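Local coordinates for protein myroilysin (Myroides profundi, PDB 5CZW) that probably cleaves proteins as a zinc metalloendopeptidase of the astacin family, caught here in a latent form with its propeptide blocking the metal, at residues Gly120-Asp123 with Asp124-Asp128; Arg133-Ile136 with His137-His141; Ser206-Ser209 with Ala210-Thr213. The protein carries 1 engineered substitution. All coordinates share one frame; numbering follows the deposited sequence.

Interaction 2 is buried near the middle of the chain, in the helix that carries two zinc ligands, and combines regular helix bonds, apolar packing and metal binding. Interactions 1 and 3 are turns in loops, one a surface contact and the other partly buried, and in both, short polar side chains accept backbone N-H groups within a turn. Residues 120-128 lead directly into the helix of interaction 2, and Trp121 and Phe122 pack against its Thr134 and Val135. Interaction 3 meets the same helix more lightly, through Ser206 beside Arg133. Interactions 1 and 3 do not touch, their nearest atoms being about 7 Å apart.

Interaction 1 of 3, residues Gly120-Asp123 with Asp124-Asp128; sequences GWFD and DSTSD
Asp123 and Thr126 stand at the two ends of a type I beta turn and clasp each other through main chain and side chain. The turn is closed by Thr126 N, which donates to Asp123 O at 3.1 Å. A second bond runs the other way: Asp123 N points almost straight at Thr126 OG1, 2.9 Å away. Threonine suits this corner because its two branches do different work. With OG1 set beside its own backbone N (chi1 -68°), the hydroxyl turns back to the start of the turn, while CG2 is left to meet Phe122 CD1 obliquely at 3.9 Å. The hydroxyl is held again by a water 2.6 Å from Thr126 OG1, and the same water donates to Trp121 O, tying the approach to the turn to its end.

Asp123 adds an Asx turn inside the beta turn. The position of its CG between the backbone N and the carbonyl carbon (chi1 60°) brings OD1 over the following peptides, where it accepts Ser125 N at 2.8 Å. The N-H meets OD1 on the anti side, slightly out of the carboxylate plane, and the bond is bent, with an angle of 133° at the hydrogen. A short acidic side chain fits here, since it can reach a peptide N-H two residues on.

Around the turn, Asp124 bonds through OD1 to Thr57, and Trp121 NE1 to Glu130. Ser127 N-caps helix 128-143 through Glu130 N. Beneath the polar turn, the buried ring of Phe122 stacks with Phe119 from just after strand 117-118 and wedges between Val60 of helix 58-63 and Thr134 and Val135 of helix 128-143.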
# COMPACT_ATOMS: atom_id res chain seq x y z
N GLY A 120 0.48 2.74 -8.13
CA GLY A 120 0.08 2.28 -9.45
C GLY A 120 -0.79 3.17 -10.30
O GLY A 120 -1.12 2.74 -11.42
N TRP A 121 -1.25 4.30 -9.77
CA TRP A 121 -2.23 5.13 -10.50
C TRP A 121 -2.12 6.63 -10.38
O TRP A 121 -3.07 7.36 -10.81
CB TRP A 121 -3.64 4.69 -10.15
CG TRP A 121 -4.02 4.77 -8.67
CD1 TRP A 121 -4.32 5.87 -7.97
CD2 TRP A 121 -4.05 3.68 -7.72
NE1 TRP A 121 -4.58 5.57 -6.67
CE2 TRP A 121 -4.41 4.22 -6.50
CE3 TRP A 121 -3.82 2.30 -7.81
CZ2 TRP A 121 -4.56 3.43 -5.35
CZ3 TRP A 121 -4.00 1.52 -6.71
CH2 TRP A 121 -4.36 2.08 -5.50
N PHE A 122 -1.03 7.13 -9.88
CA PHE A 122 -0.88 8.56 -9.78
C PHE A 122 -0.44 9.14 -11.15
O PHE A 122 0.29 8.51 -11.94
CB PHE A 122 0.12 8.93 -8.72
CG PHE A 122 -0.23 8.59 -7.31
CD1 PHE A 122 -1.52 8.50 -6.85
CD2 PHE A 122 0.80 8.42 -6.41
CE1 PHE A 122 -1.77 8.22 -5.52
CE2 PHE A 122 0.54 8.23 -5.11
CZ PHE A 122 -0.77 8.17 -4.67
N ASP A 123 -0.87 10.37 -11.40
CA ASP A 123 -0.38 11.18 -12.56
C ASP A 123 -0.57 12.64 -12.16
O ASP A 123 -0.90 12.92 -11.03
CB ASP A 123 -1.13 10.84 -13.83
CG ASP A 123 -2.65 11.11 -13.73
OD1 ASP A 123 -3.07 12.20 -13.21
OD2 ASP A 123 -3.45 10.19 -14.13
N ASP A 124 -0.18 13.56 -13.04
CA ASP A 124 -0.04 14.94 -12.62
C ASP A 124 -1.44 15.58 -12.44
O ASP A 124 -1.56 16.70 -11.94
CB ASP A 124 0.78 15.75 -13.64
CG ASP A 124 2.27 15.46 -13.56
OD1 ASP A 124 2.74 14.67 -12.74
OD2 ASP A 124 2.97 16.04 -14.38
N SER A 125 -2.47 14.89 -12.88
CA SER A 125 -3.85 15.36 -12.62
C SER A 125 -4.49 14.77 -11.38
O SER A 125 -5.61 15.17 -11.00
CB SER A 125 -4.73 15.14 -13.84
OG SER A 125 -4.36 16.05 -14.88
N THR A 126 -3.76 13.95 -10.60
CA THR A 126 -4.34 13.27 -9.46
C THR A 126 -4.71 14.31 -8.38
O THR A 126 -3.96 15.22 -8.10
CB THR A 126 -3.33 12.18 -8.93
OG1 THR A 126 -3.21 11.13 -9.90
CG2 THR A 126 -3.80 11.59 -7.63
N SER A 127 -5.89 14.12 -7.79
CA SER A 127 -6.39 15.02 -6.74
C SER A 127 -5.57 15.00 -5.48
O SER A 127 -4.94 13.98 -5.15
CB SER A 127 -7.84 14.66 -6.40
OG SER A 127 -7.94 13.50 -5.62
N ASP A 128 -5.61 16.10 -4.74
CA ASP A 128 -4.91 16.09 -3.45
C ASP A 128 -5.45 14.99 -2.53
O ASP A 128 -4.72 14.36 -1.76
CB ASP A 128 -4.92 17.46 -2.80
CG ASP A 128 -3.78 18.37 -3.33
OD1 ASP A 128 -2.80 17.89 -3.96
OD2 ASP A 128 -3.82 19.59 -3.07
O HOH W 1 -5.00 9.31 -9.71

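Interaction 2 of 3, residues Arg133-Ile136 with His137-His141; sequences RTVI and HEFGH. With ZN (zinc ion), chain B.
The zinc-binding helix of the metzincins, with its HExxH motif, is the setting in which Arg133-Ile136 meet His137-His141. His137 and His141 lie one turn apart, so both imidazoles reach the same zinc ion: His137 NE2 binds the metal at 2.3 Å and His141 NE2 at 2.1 Å. His147 and Cys23 complete the site, the cysteine occupying it as the switch of the latent enzyme.

Helix hydrogen bonds fix the spacing on which this depends. His137 N donates to Arg133 O, Glu138 N to Thr134 O, and Phe139 N to Val135 O at 2.9 Å, the last with an angle of 171° at the hydrogen. With CG anti to its backbone N (chi1 -176°), the His137 side chain leads away from the preceding turn toward the metal; its ND1 bonds to Ile202 O, which fixes the ring's rotation. In the same way His141 ND1 is held by Met145 O.

On another side of the helix, Val135 and Phe139 run side by side, CG1 of Val135 lying 3.8 Å from CD1 of Phe139. The edge of that ring also meets Val135 O nearly in its plane, and apolar residues suit this buried flank. A side chain at Gly140 would be crowded by His137 O. Glu138, the motif glutamate that serves as general base in related astacins, touches Cys23 with its side chain. Its chain is bent at chi2, and OE1 lies in the plane of the His141 ring at its edge, 3.2 Å from His141 CD2.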
# COMPACT_ATOMS: atom_id res chain seq x y z
N ARG A 133 -4.83 10.10 0.52
CA ARG A 133 -5.33 8.79 0.87
C ARG A 133 -4.33 7.67 0.60
O ARG A 133 -4.04 6.84 1.45
CB ARG A 133 -6.64 8.51 0.09
CG ARG A 133 -7.30 7.15 0.38
CD ARG A 133 -8.54 6.92 -0.48
NE ARG A 133 -8.22 6.59 -1.84
CZ ARG A 133 -8.18 5.36 -2.35
NH1 ARG A 133 -8.45 4.31 -1.64
NH2 ARG A 133 -7.86 5.22 -3.60
N THR A 134 -3.85 7.65 -0.61
CA THR A 134 -3.07 6.46 -1.05
C THR A 134 -1.60 6.54 -0.50
O THR A 134 -1.03 5.50 -0.04
CB THR A 134 -3.15 6.30 -2.55
OG1 THR A 134 -4.50 5.90 -2.87
CG2 THR A 134 -2.15 5.24 -3.09
N VAL A 135 -1.03 7.76 -0.44
CA VAL A 135 0.34 7.88 0.06
C VAL A 135 0.34 7.57 1.56
O VAL A 135 1.14 6.75 2.06
CB VAL A 135 0.98 9.23 -0.21
CG1 VAL A 135 2.32 9.34 0.46
CG2 VAL A 135 1.10 9.40 -1.71
N ILE A 136 -0.51 8.24 2.34
CA ILE A 136 -0.52 7.99 3.77
C ILE A 136 -0.82 6.52 4.03
O ILE A 136 -0.16 5.93 4.86
CB ILE A 136 -1.53 8.91 4.51
CG1 ILE A 136 -1.13 10.37 4.23
CG2 ILE A 136 -1.57 8.64 6.00
CD1 ILE A 136 -1.90 11.39 5.01
N HIS A 137 -1.75 5.95 3.31
CA HIS A 137 -2.04 4.52 3.48
C HIS A 137 -0.82 3.57 3.27
O HIS A 137 -0.53 2.75 4.09
CB HIS A 137 -3.17 4.19 2.54
CG HIS A 137 -3.66 2.80 2.65
ND1 HIS A 137 -4.76 2.50 3.39
CD2 HIS A 137 -3.29 1.65 2.05
CE1 HIS A 137 -5.03 1.24 3.30
NE2 HIS A 137 -4.19 0.72 2.44
N GLU A 138 -0.16 3.75 2.15
CA GLU A 138 0.99 2.90 1.87
C GLU A 138 2.08 3.10 2.82
O GLU A 138 2.75 2.13 3.23
CB GLU A 138 1.48 3.04 0.40
CG GLU A 138 0.49 2.56 -0.70
CD GLU A 138 -0.11 1.16 -0.49
OE1 GLU A 138 0.47 0.31 0.18
OE2 GLU A 138 -1.25 0.96 -1.08
N PHE A 139 2.31 4.38 3.25
CA PHE A 139 3.30 4.61 4.32
C PHE A 139 2.92 4.06 5.67
O PHE A 139 3.80 3.69 6.50
CB PHE A 139 3.79 6.08 4.30
CG PHE A 139 4.89 6.32 3.28
CD1 PHE A 139 4.53 6.64 1.95
CD2 PHE A 139 6.23 6.15 3.53
CE1 PHE A 139 5.53 6.80 0.94
CE2 PHE A 139 7.20 6.38 2.54
CZ PHE A 139 6.83 6.69 1.24
N GLY A 140 1.60 3.88 5.90
CA GLY A 140 1.11 3.18 7.09
C GLY A 140 1.58 1.75 7.05
O GLY A 140 2.13 1.24 8.03
N HIS A 141 1.42 1.04 5.94
CA HIS A 141 1.99 -0.26 5.83
C HIS A 141 3.48 -0.18 5.98
O HIS A 141 4.04 -1.10 6.66
CB HIS A 141 1.72 -0.79 4.43
CG HIS A 141 0.30 -1.13 4.11
ND1 HIS A 141 -0.51 -1.88 4.91
CD2 HIS A 141 -0.41 -0.88 3.02
CE1 HIS A 141 -1.70 -2.00 4.38
NE2 HIS A 141 -1.59 -1.48 3.21
ZN ZN B . -3.28 -1.35 1.94

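Interaction 3 of 3, residues Ser206-Ser209 with Ala210-Thr213; sequences SISS and ALTT
Ser208 and Ala210 form an ST turn, set within a tight four-residue turn from Ser208 to Leu211. The loop lies just downstream of what is probably the metzincin Met-turn. Ser208 touches Val22, the residue before the zinc ligand Cys23 and so probably part of the inhibitory propeptide.

Two hydrogen bonds make the turn. Leu211 N donates to Ser208 O at 2.9 Å, and Ala210 N reaches Ser208 OG at 3.2 Å. The hydroxyl can do this because it lies opposite its own backbone N (chi1 173°), which swings it forward over the next peptide. Serine suits the place, being short and able to accept at its hydroxyl. Replacing it by an alanine would probably leave Ala210 N without its side-chain acceptor, and the start of the turn less firmly held. The Ala210 side chain lies close by, its CB 3.4 Å from Ser208 OG. Just past the turn, Thr212 OG1 is hydrogen-bonded to Phe216 O.

Carbon contacts accompany these bonds. Leu211 curls back so that CD1 comes 3.2 Å from Ser208 CB, closer than carbons usually approach, a value to be read with caution. The same leucine is buried against Val163 and Tyr167 of helix 160-167, a setting that suits a branched apolar residue. Beneath the turn, Ile207 packs on Ile156 and Val218 and crosses Thr212 at about a right angle, methyl against methyl, Ile207 CG2 resting 3.8 Å from Thr212 CG2.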
# COMPACT_ATOMS: atom_id res chain seq x y z
N SER A 206 -9.85 -0.90 0.85
CA SER A 206 -10.74 -0.55 -0.22
C SER A 206 -11.05 -1.75 -1.10
O SER A 206 -10.17 -2.41 -1.49
CB SER A 206 -10.02 0.45 -1.11
OG SER A 206 -9.76 1.58 -0.38
N ILE A 207 -12.32 -1.95 -1.42
CA ILE A 207 -12.77 -3.00 -2.29
C ILE A 207 -13.25 -2.33 -3.57
O ILE A 207 -14.21 -1.56 -3.58
CB ILE A 207 -13.86 -3.91 -1.67
CG1 ILE A 207 -13.23 -4.62 -0.45
CG2 ILE A 207 -14.32 -4.96 -2.69
CD1 ILE A 207 -14.18 -5.29 0.52
N SER A 208 -12.56 -2.63 -4.66
CA SER A 208 -12.80 -1.91 -5.90
C SER A 208 -13.98 -2.52 -6.61
O SER A 208 -14.08 -3.76 -6.73
CB SER A 208 -11.58 -2.01 -6.79
OG SER A 208 -11.87 -1.45 -8.03
N SER A 209 -14.82 -1.68 -7.22
CA SER A 209 -16.01 -2.18 -7.91
C SER A 209 -15.63 -2.89 -9.19
O SER A 209 -16.45 -3.60 -9.79
CB SER A 209 -16.99 -1.03 -8.26
OG SER A 209 -16.37 -0.05 -9.05
N ALA A 210 -14.38 -2.70 -9.59
CA ALA A 210 -13.79 -3.45 -10.69
C ALA A 210 -13.64 -4.93 -10.39
O ALA A 210 -13.36 -5.69 -11.33
CB ALA A 210 -12.45 -2.84 -11.06
N LEU A 211 -13.76 -5.32 -9.11
CA LEU A 211 -13.58 -6.70 -8.72
C LEU A 211 -14.81 -7.40 -8.14
O LEU A 211 -14.71 -8.46 -7.62
CB LEU A 211 -12.46 -6.84 -7.65
CG LEU A 211 -11.07 -6.33 -8.04
CD1 LEU A 211 -11.10 -4.85 -8.24
CD2 LEU A 211 -10.09 -6.57 -6.93
N THR A 212 -15.93 -6.72 -8.20
CA THR A 212 -17.14 -7.22 -7.65
C THR A 212 -18.22 -7.22 -8.71
O THR A 212 -18.01 -6.72 -9.78
CB THR A 212 -17.62 -6.30 -6.56
OG1 THR A 212 -17.88 -5.03 -7.13
CG2 THR A 212 -16.58 -6.17 -5.46
N THR A 213 -19.37 -7.77 -8.37
CA THR A 213 -20.48 -7.89 -9.29
C THR A 213 -21.63 -6.98 -9.18
O THR A 213 -22.30 -6.79 -10.14
CB THR A 213 -21.13 -9.25 -9.17
OG1 THR A 213 -21.49 -9.43 -7.82
CG2 THR A 213 -20.18 -10.25 -9.58